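Side-chain contacts in BIFUNCTIONAL PROTEIN Proline utilization A (PutA) (Corynebacterium freiburgense, PDB 5UX5), which catalyses the oxidation of proline to glutamate in two steps, pairing an FAD-dependent proline dehydrogenase with an NAD-dependent aldehyde dehydrogenase on one chain: residues A[155-160]-A[409-414]; A[169-174]-A[191-196]; A[176-181]-A[227-232]. One frame throughout, in Å; residues are numbered along the deposited sequence.

Interaction 1. Residues A[155-160]-A[409-414]; sequences NLLGEA and DVAVSY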
loop_
_atom_site.group_PDB
_atom_site.type_symbol
_atom_site.label_atom_id
_atom_site.label_comp_id
_atom_site.label_asym_id
_atom_site.label_seq_id
_atom_site.Cartn_x
_atom_site.Cartn_y
_atom_site.Cartn_z
ATOM N N ASN A 155 -20.700 -20.020 13.460
ATOM C CA ASN A 155 -19.739 -19.288 12.641
ATOM C C ASN A 155 -18.343 -19.800 12.957
ATOM O O ASN A 155 -17.909 -19.751 14.115
ATOM C CB ASN A 155 -19.861 -17.777 12.923
ATOM C CG ASN A 155 -18.927 -16.907 12.074
ATOM O OD1 ASN A 155 -18.280 -16.008 12.599
ATOM N ND2 ASN A 155 -18.878 -17.149 10.772
ATOM N N LEU A 156 -17.635 -20.270 11.936
ATOM C CA LEU A 156 -16.321 -20.874 12.126
ATOM C C LEU A 156 -15.236 -19.799 12.047
ATOM O O LEU A 156 -15.088 -19.126 11.018
ATOM C CB LEU A 156 -16.083 -21.972 11.094
ATOM C CG LEU A 156 -14.712 -22.651 11.241
ATOM C CD1 LEU A 156 -14.607 -23.413 12.553
ATOM C CD2 LEU A 156 -14.424 -23.582 10.066
ATOM N N LEU A 157 -14.498 -19.622 13.137
ATOM C CA LEU A 157 -13.360 -18.714 13.175
ATOM C C LEU A 157 -12.052 -19.491 13.027
ATOM O O LEU A 157 -12.018 -20.722 13.110
ATOM C CB LEU A 157 -13.367 -17.913 14.478
ATOM C CG LEU A 157 -14.666 -17.150 14.776
ATOM C CD1 LEU A 157 -14.615 -16.487 16.167
ATOM C CD2 LEU A 157 -15.015 -16.142 13.688
ATOM N N GLY A 158 -10.954 -18.771 12.823
ATOM C CA GLY A 158 -9.681 -19.469 12.797
ATOM C C GLY A 158 -8.563 -18.628 12.214
ATOM O O GLY A 158 -8.636 -17.404 12.196
ATOM N N GLU A 159 -7.513 -19.334 11.783
ATOM C CA GLU A 159 -6.300 -18.736 11.223
ATOM C C GLU A 159 -6.641 -17.798 10.069
ATOM O O GLU A 159 -7.573 -18.045 9.299
ATOM C CB GLU A 159 -5.354 -19.858 10.741
ATOM C CG GLU A 159 -3.837 -19.663 10.946
ATOM C CD GLU A 159 -3.018 -20.916 10.570
ATOM O OE1 GLU A 159 -3.473 -21.745 9.742
ATOM O OE2 GLU A 159 -1.906 -21.085 11.111
ATOM N N ALA A 160 -5.865 -16.725 9.933
ATOM C CA ALA A 160 -6.103 -15.771 8.855
ATOM C C ALA A 160 -6.093 -16.493 7.517
ATOM O O ALA A 160 -5.251 -17.360 7.271
ATOM C CB ALA A 160 -5.041 -14.674 8.848
ATOM N N ASP A 409 -6.778 -19.648 20.518
ATOM C CA ASP A 409 -6.282 -18.344 20.965
ATOM C C ASP A 409 -6.278 -17.324 19.825
ATOM O O ASP A 409 -6.530 -16.131 20.055
ATOM C CB ASP A 409 -4.884 -18.494 21.586
ATOM N N VAL A 410 -6.035 -17.774 18.588
ATOM C CA VAL A 410 -6.128 -16.878 17.435
ATOM C C VAL A 410 -7.539 -16.312 17.324
ATOM O O VAL A 410 -7.734 -15.099 17.164
ATOM C CB VAL A 410 -5.725 -17.612 16.139
ATOM C CG1 VAL A 410 -5.044 -16.647 15.163
ATOM C CG2 VAL A 410 -4.857 -18.854 16.433
ATOM N N ALA A 411 -8.549 -17.189 17.424
ATOM C CA ALA A 411 -9.922 -16.773 17.189
ATOM C C ALA A 411 -10.452 -15.890 18.311
ATOM O O ALA A 411 -11.333 -15.048 18.073
ATOM C CB ALA A 411 -10.816 -17.996 17.004
ATOM N N VAL A 412 -9.941 -16.064 19.535
ATOM C CA VAL A 412 -10.406 -15.217 20.631
ATOM C C VAL A 412 -9.933 -13.779 20.436
ATOM O O VAL A 412 -10.628 -12.833 20.832
ATOM C CB VAL A 412 -9.957 -15.787 21.994
ATOM C CG1 VAL A 412 -10.522 -14.953 23.144
ATOM C CG2 VAL A 412 -10.395 -17.245 22.145
ATOM N N SER A 413 -8.773 -13.581 19.797
ATOM C CA SER A 413 -8.259 -12.222 19.608
ATOM C C SER A 413 -9.070 -11.468 18.565
ATOM O O SER A 413 -9.432 -10.306 18.778
ATOM C CB SER A 413 -6.779 -12.256 19.227
ATOM O OG SER A 413 -6.091 -13.136 20.103
ATOM N N TYR A 414 -9.343 -12.107 17.421
ATOM C CA TYR A 414 -10.319 -11.575 16.466
ATOM C C TYR A 414 -11.593 -11.139 17.177
ATOM O O TYR A 414 -12.119 -10.049 16.935
ATOM C CB TYR A 414 -10.632 -12.636 15.403
ATOM C CG TYR A 414 -11.734 -12.306 14.403
ATOM C CD1 TYR A 414 -13.085 -12.434 14.749
ATOM C CD2 TYR A 414 -11.431 -11.930 13.093
ATOM C CE1 TYR A 414 -14.097 -12.155 13.839
ATOM C CE2 TYR A 414 -12.442 -11.653 12.171
ATOM C CZ TYR A 414 -13.775 -11.772 12.557
ATOM O OH TYR A 414 -14.793 -11.510 11.667
#
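L157 and G158, in segment 155-160 along strand 151-157 of the proline dehydrogenase barrel, meet A411 and Y414 of helix 408-421 in a small apolar contact. That helix follows strand 396-403, the parallel neighbour of 151-157 in the sheet, and in the proline dehydrogenase family the last helix of the barrel characteristically lies over the barrel mouth, close to the flavin. L157 does most of the work. Its CB lies 3.6 Å from the CB of A411, and its two methyl branches then divide: CD1 stays near A411, 4.2 Å from that same CB, whereas CD2 reaches for the tyrosine and stops 4.1 Å from Y414 CE1. The leucine CG stands beside its backbone N (chi1 -54°), while the tyrosine CG is anti to its own (chi1 174°), which brings CE1 to L157 CD2; the two side chains meet at about a right angle. Alanine suits position 411 because a single methyl lets the helix come close, with A411 CA 5.2 Å from G158 CA. Glycine suits 158 because the backbone angles there would press a CB against the carbonyl O of L157. Around the contact, L157 also packs on Y399 and P401, and N155 is held through both ends of its amide, by Y399 and by the carbonyl of S187. With the side chain of Y414 about 7 Å from the bound FAD, the two segments meet here without any directional bond, and their contact depends on the shape fit of a leucine, an alanine and the tyrosine ring.

Interaction 2. Residues A[169-174]-A[191-196]; sequences NRLTRT and TSVVAQ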
loop_
_atom_site.group_PDB
_atom_site.type_symbol
_atom_site.label_atom_id
_atom_site.label_comp_id
_atom_site.label_asym_id
_atom_site.label_seq_id
_atom_site.Cartn_x
_atom_site.Cartn_y
_atom_site.Cartn_z
ATOM N N ASN A 169 -9.960 -25.051 4.366
ATOM C CA ASN A 169 -10.268 -25.451 5.732
ATOM C C ASN A 169 -11.576 -24.861 6.213
ATOM O O ASN A 169 -12.454 -25.605 6.674
ATOM C CB ASN A 169 -9.126 -25.060 6.657
ATOM C CG ASN A 169 -8.111 -26.146 6.769
ATOM O OD1 ASN A 169 -8.227 -27.185 6.107
ATOM N ND2 ASN A 169 -7.102 -25.923 7.589
ATOM N N ARG A 170 -11.727 -23.523 6.114
ATOM C CA ARG A 170 -12.977 -22.889 6.530
ATOM C C ARG A 170 -14.165 -23.530 5.837
ATOM O O ARG A 170 -15.170 -23.840 6.482
ATOM C CB ARG A 170 -12.982 -21.383 6.246
ATOM C CG ARG A 170 -11.895 -20.655 6.940
ATOM C CD ARG A 170 -12.214 -20.559 8.385
ATOM N NE ARG A 170 -11.220 -19.727 9.011
ATOM C CZ ARG A 170 -11.473 -18.483 9.343
ATOM N NH1 ARG A 170 -12.687 -18.009 9.091
ATOM N NH2 ARG A 170 -10.533 -17.732 9.903
ATOM N N LEU A 171 -14.050 -23.769 4.526
ATOM C CA LEU A 171 -15.164 -24.300 3.753
ATOM C C LEU A 171 -15.470 -25.742 4.145
ATOM O O LEU A 171 -16.603 -26.067 4.515
ATOM C CB LEU A 171 -14.850 -24.211 2.266
ATOM C CG LEU A 171 -15.890 -24.831 1.328
ATOM C CD1 LEU A 171 -17.229 -24.139 1.486
ATOM C CD2 LEU A 171 -15.447 -24.824 -0.122
ATOM N N THR A 172 -14.474 -26.620 4.096
ATOM C CA THR A 172 -14.769 -28.022 4.357
ATOM C C THR A 172 -15.251 -28.209 5.787
ATOM O O THR A 172 -16.130 -29.047 6.053
ATOM C CB THR A 172 -13.541 -28.912 4.102
ATOM O OG1 THR A 172 -12.468 -28.481 4.934
ATOM C CG2 THR A 172 -13.092 -28.906 2.637
ATOM N N ARG A 173 -14.697 -27.429 6.719
ATOM C CA ARG A 173 -15.096 -27.564 8.116
ATOM C C ARG A 173 -16.493 -27.001 8.365
ATOM O O ARG A 173 -17.227 -27.522 9.222
ATOM C CB ARG A 173 -14.070 -26.874 9.011
ATOM C CG ARG A 173 -12.724 -27.545 9.047
ATOM C CD ARG A 173 -11.731 -26.822 9.948
ATOM N NE ARG A 173 -10.442 -27.517 9.911
ATOM C CZ ARG A 173 -9.268 -26.963 10.184
ATOM N NH1 ARG A 173 -9.197 -25.683 10.522
ATOM N NH2 ARG A 173 -8.162 -27.692 10.101
ATOM N N THR A 174 -16.872 -25.939 7.635
ATOM C CA THR A 174 -18.246 -25.446 7.680
ATOM C C THR A 174 -19.200 -26.461 7.078
ATOM O O THR A 174 -20.304 -26.675 7.594
ATOM C CB THR A 174 -18.355 -24.122 6.943
ATOM O OG1 THR A 174 -17.634 -23.119 7.665
ATOM C CG2 THR A 174 -19.833 -23.693 6.819
ATOM N N THR A 191 -14.444 -14.115 1.642
ATOM C CA THR A 191 -12.997 -14.127 1.787
ATOM C C THR A 191 -12.502 -15.286 2.627
ATOM O O THR A 191 -11.294 -15.517 2.668
ATOM C CB THR A 191 -12.515 -12.842 2.411
ATOM O OG1 THR A 191 -12.933 -12.813 3.777
ATOM C CG2 THR A 191 -13.137 -11.722 1.711
ATOM N N SER A 192 -13.386 -16.027 3.286
ATOM C CA SER A 192 -12.963 -17.286 3.878
ATOM C C SER A 192 -13.009 -18.430 2.878
ATOM O O SER A 192 -12.360 -19.457 3.105
ATOM C CB SER A 192 -13.854 -17.645 5.065
ATOM O OG SER A 192 -13.862 -16.629 6.047
ATOM N N VAL A 193 -13.745 -18.267 1.774
ATOM C CA VAL A 193 -13.881 -19.331 0.785
ATOM C C VAL A 193 -12.837 -19.197 -0.324
ATOM O O VAL A 193 -12.370 -20.206 -0.865
ATOM C CB VAL A 193 -15.318 -19.347 0.241
ATOM C CG1 VAL A 193 -15.454 -20.290 -0.919
ATOM C CG2 VAL A 193 -16.275 -19.751 1.342
ATOM N N VAL A 194 -12.459 -17.971 -0.661
ATOM C CA VAL A 194 -11.389 -17.681 -1.605
ATOM C C VAL A 194 -10.372 -16.782 -0.892
ATOM O O VAL A 194 -10.701 -15.665 -0.478
ATOM C CB VAL A 194 -11.926 -16.999 -2.874
ATOM C CG1 VAL A 194 -10.780 -16.540 -3.761
ATOM C CG2 VAL A 194 -12.817 -17.937 -3.630
ATOM N N ALA A 195 -9.148 -17.266 -0.728
ATOM C CA ALA A 195 -8.160 -16.377 -0.151
ATOM C C ALA A 195 -7.635 -15.439 -1.222
ATOM O O ALA A 195 -7.684 -15.749 -2.413
ATOM C CB ALA A 195 -7.007 -17.148 0.468
ATOM N N GLN A 196 -7.112 -14.285 -0.771
ATOM C CA GLN A 196 -6.526 -13.265 -1.650
ATOM C C GLN A 196 -7.495 -12.824 -2.744
ATOM O O GLN A 196 -7.123 -12.685 -3.909
ATOM C CB GLN A 196 -5.219 -13.769 -2.266
ATOM C CG GLN A 196 -4.083 -14.004 -1.260
ATOM C CD GLN A 196 -2.854 -14.699 -1.856
ATOM O OE1 GLN A 196 -2.693 -14.794 -3.070
ATOM N NE2 GLN A 196 -1.973 -15.171 -0.986
#
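R170 and L171 of helix 164-178 face S192 and V193 of the short, weakly bonded helical turn 190-193, within the beta-alpha-beta part of the barrel in which helix 164-178 connects the parallel strands 151-157 and 185-189. The contact consists of two pairs. In the first, the stem of the arginine lies along the serine: R170 CB is 3.7 Å from S192 O and 4.0 Å from S192 CB. The bend of the chain at chi2 (-73°) leads the guanidinium past the serine hydroxyl, R170 NH1 approaching S192 OG obliquely at 3.5 Å, near enough to pack but not a hydrogen bond. Beyond it lies the firmer polar partner of R170, the carbonyl of E159, which takes a hydrogen bond from NH2. Arginine suits the site because its long stem packs on S192 while its head still reaches that carbonyl; the small serine leaves room for the stem. The second pair is apolar, and L171 CD1 only grazes V193 CG2 at 4.5 Å. Behind R170, its carbonyl O is gripped from opposite faces by T174 OG1, at 2.8 Å, and T174 N, a common way for threonine to bury its hydroxyl against a helix. L171 and V193 both rest on L213 of helix 202-221, V193 also touches I188 of strand 185-189, and R170 and T174 lean on L156 of strand 151-157.

Interaction 3. Residues A[176-181]-A[227-232]; sequences ELLKNP and PFINLD. With FAD (flavin-adenine dinucleotide), chain E.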
loop_
_atom_site.group_PDB
_atom_site.type_symbol
_atom_site.label_atom_id
_atom_site.label_comp_id
_atom_site.label_asym_id
_atom_site.label_seq_id
_atom_site.Cartn_x
_atom_site.Cartn_y
_atom_site.Cartn_z
ATOM N N GLU A 176 -18.785 -29.609 7.257
ATOM C CA GLU A 176 -18.973 -30.664 8.255
ATOM C C GLU A 176 -20.035 -30.289 9.285
ATOM O O GLU A 176 -20.829 -31.143 9.695
ATOM C CB GLU A 176 -17.649 -30.994 8.942
ATOM C CG GLU A 176 -16.632 -31.690 8.037
ATOM C CD GLU A 176 -17.157 -32.972 7.384
ATOM O OE1 GLU A 176 -17.930 -33.728 8.030
ATOM O OE2 GLU A 176 -16.776 -33.215 6.211
ATOM N N LEU A 177 -20.079 -29.016 9.705
ATOM C CA LEU A 177 -21.090 -28.578 10.668
ATOM C C LEU A 177 -22.495 -28.639 10.074
ATOM O O LEU A 177 -23.459 -28.971 10.779
ATOM C CB LEU A 177 -20.780 -27.163 11.135
ATOM C CG LEU A 177 -19.528 -26.899 11.967
ATOM C CD1 LEU A 177 -19.109 -25.479 11.668
ATOM C CD2 LEU A 177 -19.778 -27.067 13.436
ATOM N N LEU A 178 -22.634 -28.324 8.779
ATOM C CA LEU A 178 -23.924 -28.441 8.102
ATOM C C LEU A 178 -24.359 -29.902 7.928
ATOM O O LEU A 178 -25.535 -30.159 7.654
ATOM C CB LEU A 178 -23.858 -27.726 6.753
ATOM C CG LEU A 178 -25.140 -27.088 6.231
ATOM C CD1 LEU A 178 -25.721 -26.189 7.294
ATOM C CD2 LEU A 178 -24.823 -26.295 4.986
ATOM N N LYS A 179 -23.439 -30.861 8.087
ATOM C CA LYS A 179 -23.797 -32.266 8.234
ATOM C C LYS A 179 -24.288 -32.608 9.629
ATOM O O LYS A 179 -24.792 -33.716 9.827
ATOM C CB LYS A 179 -22.607 -33.184 7.930
ATOM C CG LYS A 179 -22.181 -33.275 6.480
ATOM C CD LYS A 179 -20.804 -33.921 6.369
ATOM C CE LYS A 179 -20.560 -34.541 5.002
ATOM N NZ LYS A 179 -19.148 -34.973 4.884
ATOM N N ASN A 180 -24.123 -31.723 10.605
ATOM C CA ASN A 180 -24.608 -32.003 11.955
ATOM C C ASN A 180 -26.094 -31.669 12.040
ATOM O O ASN A 180 -26.477 -30.516 11.796
ATOM C CB ASN A 180 -23.807 -31.205 12.981
ATOM C CG ASN A 180 -24.199 -31.510 14.419
ATOM O OD1 ASN A 180 -25.232 -32.112 14.692
ATOM N ND2 ASN A 180 -23.357 -31.097 15.343
ATOM N N PRO A 181 -26.961 -32.633 12.358
ATOM C CA PRO A 181 -28.412 -32.359 12.323
ATOM C C PRO A 181 -28.887 -31.366 13.368
ATOM O O PRO A 181 -29.940 -30.763 13.169
ATOM C CB PRO A 181 -29.032 -33.734 12.561
ATOM C CG PRO A 181 -27.983 -34.454 13.349
ATOM C CD PRO A 181 -26.670 -33.999 12.798
ATOM N N PRO A 227 -31.413 -26.564 6.302
ATOM C CA PRO A 227 -30.711 -25.596 7.150
ATOM C C PRO A 227 -30.332 -24.355 6.347
ATOM O O PRO A 227 -30.383 -24.336 5.117
ATOM C CB PRO A 227 -29.486 -26.374 7.629
ATOM C CG PRO A 227 -29.303 -27.485 6.602
ATOM C CD PRO A 227 -30.642 -27.794 6.052
ATOM N N PHE A 228 -29.900 -23.321 7.072
ATOM C CA PHE A 228 -29.741 -21.953 6.575
ATOM C C PHE A 228 -28.269 -21.565 6.452
ATOM O O PHE A 228 -27.498 -21.703 7.414
ATOM C CB PHE A 228 -30.444 -20.986 7.528
ATOM C CG PHE A 228 -30.572 -19.592 7.015
ATOM C CD1 PHE A 228 -31.651 -19.218 6.233
ATOM C CD2 PHE A 228 -29.619 -18.632 7.355
ATOM C CE1 PHE A 228 -31.769 -17.927 5.774
ATOM C CE2 PHE A 228 -29.722 -17.332 6.897
ATOM C CZ PHE A 228 -30.804 -16.975 6.117
ATOM N N ILE A 229 -27.894 -21.047 5.280
ATOM C CA ILE A 229 -26.550 -20.548 4.996
ATOM C C ILE A 229 -26.618 -19.038 4.824
ATOM O O ILE A 229 -27.399 -18.528 4.008
ATOM C CB ILE A 229 -25.954 -21.208 3.736
ATOM C CG1 ILE A 229 -25.762 -22.708 3.957
ATOM C CG2 ILE A 229 -24.663 -20.529 3.310
ATOM C CD1 ILE A 229 -25.627 -23.479 2.690
ATOM N N ASN A 230 -25.795 -18.325 5.588
ATOM C CA ASN A 230 -25.713 -16.878 5.491
ATOM C C ASN A 230 -24.340 -16.465 4.989
ATOM O O ASN A 230 -23.316 -17.005 5.426
ATOM C CB ASN A 230 -26.016 -16.191 6.816
ATOM C CG ASN A 230 -26.059 -14.702 6.663
ATOM O OD1 ASN A 230 -27.088 -14.122 6.324
ATOM N ND2 ASN A 230 -24.926 -14.073 6.875
ATOM N N LEU A 231 -24.330 -15.543 4.033
ATOM C CA LEU A 231 -23.096 -14.968 3.525
ATOM C C LEU A 231 -22.827 -13.692 4.314
ATOM O O LEU A 231 -23.594 -12.723 4.229
ATOM C CB LEU A 231 -23.186 -14.707 2.020
ATOM C CG LEU A 231 -23.230 -15.877 1.041
ATOM C CD1 LEU A 231 -23.379 -15.426 -0.387
ATOM C CD2 LEU A 231 -21.982 -16.714 1.171
ATOM N N ASP A 232 -21.739 -13.695 5.082
ATOM C CA ASP A 232 -21.370 -12.524 5.867
ATOM C C ASP A 232 -20.618 -11.514 4.997
ATOM O O ASP A 232 -20.124 -11.830 3.904
ATOM C CB ASP A 232 -20.495 -12.903 7.068
ATOM C CG ASP A 232 -21.234 -13.709 8.115
ATOM O OD1 ASP A 232 -22.478 -13.704 8.100
ATOM O OD2 ASP A 232 -20.567 -14.340 8.963
HETATM P PA FAD E . -24.927 0.457 18.696
HETATM O O1A FAD E . -24.125 1.141 19.855
HETATM O O2A FAD E . -26.277 0.918 18.398
HETATM O O5B FAD E . -24.359 0.514 17.328
HETATM C C5B FAD E . -22.956 0.575 17.153
HETATM C C4B FAD E . -22.661 0.702 15.670
HETATM O O4B FAD E . -22.809 2.024 15.241
HETATM C C3B FAD E . -21.262 0.316 15.311
HETATM O O3B FAD E . -21.025 -1.041 15.182
HETATM C C2B FAD E . -21.054 1.044 14.032
HETATM O O2B FAD E . -21.435 0.284 12.945
HETATM C C1B FAD E . -21.865 2.292 14.229
HETATM N N9A FAD E . -21.055 3.442 14.604
HETATM C C8A FAD E . -20.600 3.754 15.877
HETATM N N7A FAD E . -19.861 4.880 15.830
HETATM C C5A FAD E . -19.801 5.382 14.535
HETATM C C6A FAD E . -19.204 6.505 13.930
HETATM N N6A FAD E . -18.404 7.478 14.653
HETATM N N1A FAD E . -19.365 6.688 12.609
HETATM C C2A FAD E . -20.089 5.795 11.864
HETATM N N3A FAD E . -20.681 4.694 12.424
HETATM C C4A FAD E . -20.561 4.460 13.736
HETATM N N1 FAD E . -21.098 -6.813 11.588
HETATM C C2 FAD E . -20.677 -6.894 10.211
HETATM O O2 FAD E . -19.964 -5.845 9.681
HETATM N N3 FAD E . -20.941 -8.054 9.472
HETATM C C4 FAD E . -21.648 -9.126 10.020
HETATM O O4 FAD E . -21.909 -10.256 9.264
HETATM C C4X FAD E . -22.233 -8.993 11.393
HETATM N N5 FAD E . -23.087 -9.945 11.936
HETATM C C5X FAD E . -23.655 -9.763 13.205
HETATM C C6 FAD E . -24.517 -10.725 13.763
HETATM C C7 FAD E . -25.055 -10.513 15.027
HETATM C C7M FAD E . -25.970 -11.525 15.652
HETATM C C8 FAD E . -24.775 -9.370 15.732
HETATM C C8M FAD E . -25.359 -9.147 17.089
HETATM C C9 FAD E . -23.924 -8.418 15.189
HETATM C C9A FAD E . -23.373 -8.615 13.936
HETATM N N10 FAD E . -22.518 -7.606 13.406
HETATM C C10 FAD E . -21.936 -7.778 12.132
HETATM C "C1'" FAD E . -22.193 -6.418 14.217
HETATM C "C2'" FAD E . -22.979 -5.164 13.941
HETATM O "O2'" FAD E . -22.632 -4.694 12.688
HETATM C "C3'" FAD E . -22.653 -4.161 15.068
HETATM O "O3'" FAD E . -21.315 -3.853 14.986
HETATM C "C4'" FAD E . -22.936 -4.584 16.515
HETATM O "O4'" FAD E . -23.933 -5.534 16.626
HETATM C "C5'" FAD E . -23.171 -3.395 17.474
HETATM O "O5'" FAD E . -24.073 -2.394 17.018
HETATM P P FAD E . -25.515 -2.087 17.693
HETATM O O1P FAD E . -26.769 -2.001 16.743
HETATM O O2P FAD E . -25.477 -3.184 18.826
HETATM O O3P FAD E . -25.284 -0.971 18.845
#
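L178, on helix 164-178, packs on P227 and I229 of the segment that holds strand 228-232, joining the outer helical layer of the (beta/alpha)8-type barrel to its strands. The apolar contact is shared between the leucine's two methyls. CD1 of L178 meets the CB-CG side of the proline ring, 3.8 Å from P227 CB, the side chains crossing obliquely, while CD2 of L178 meets I229 CD1 at 3.7 Å, there at about a right angle. Branched leucine suits this fork, and the compact, rigid proline ring presents its CB and CG to it; L216 of helix 202-221 touches both L178 and I229.

The polar interactions are within each segment. K179 NZ makes a salt bridge with E176 OE2 at 3.2 Å, on the syn side of the carboxylate. Farther along strand 228-232 the chain enters the FAD pocket: D232 belongs to it, and N230 ND2 gives D232 OD1 a weak hydrogen bond, bent to 123° at the hydrogen. D232 OD1 stands 3.7 Å beyond FAD O4, roughly in line with the flavin C4-O4 bond, a close approach and not a hydrogen bond.

All three contacts belong to the proline dehydrogenase barrel, on one side of the chain's centre. Along the sequence, interaction 1 spans the other two, joining strand 151-157 to the late helix 408-421, while the segments of interactions 2 and 3 interleave, drawing on successive turns of helix 164-178. Their centres lie about 13 Å apart for 1 and 2 and for 2 and 3, and about 18 Å for 1 and 3. Interactions 1 and 2 touch where R173 CB packs 3.5 Å from L156 CD2. Interactions 1 and 3 include strands 151-157 and 228-232 of the same parallel sheet, which bring N155 ND2 within 3.7 Å of D232 OD2, in the neighbourhood of the flavin.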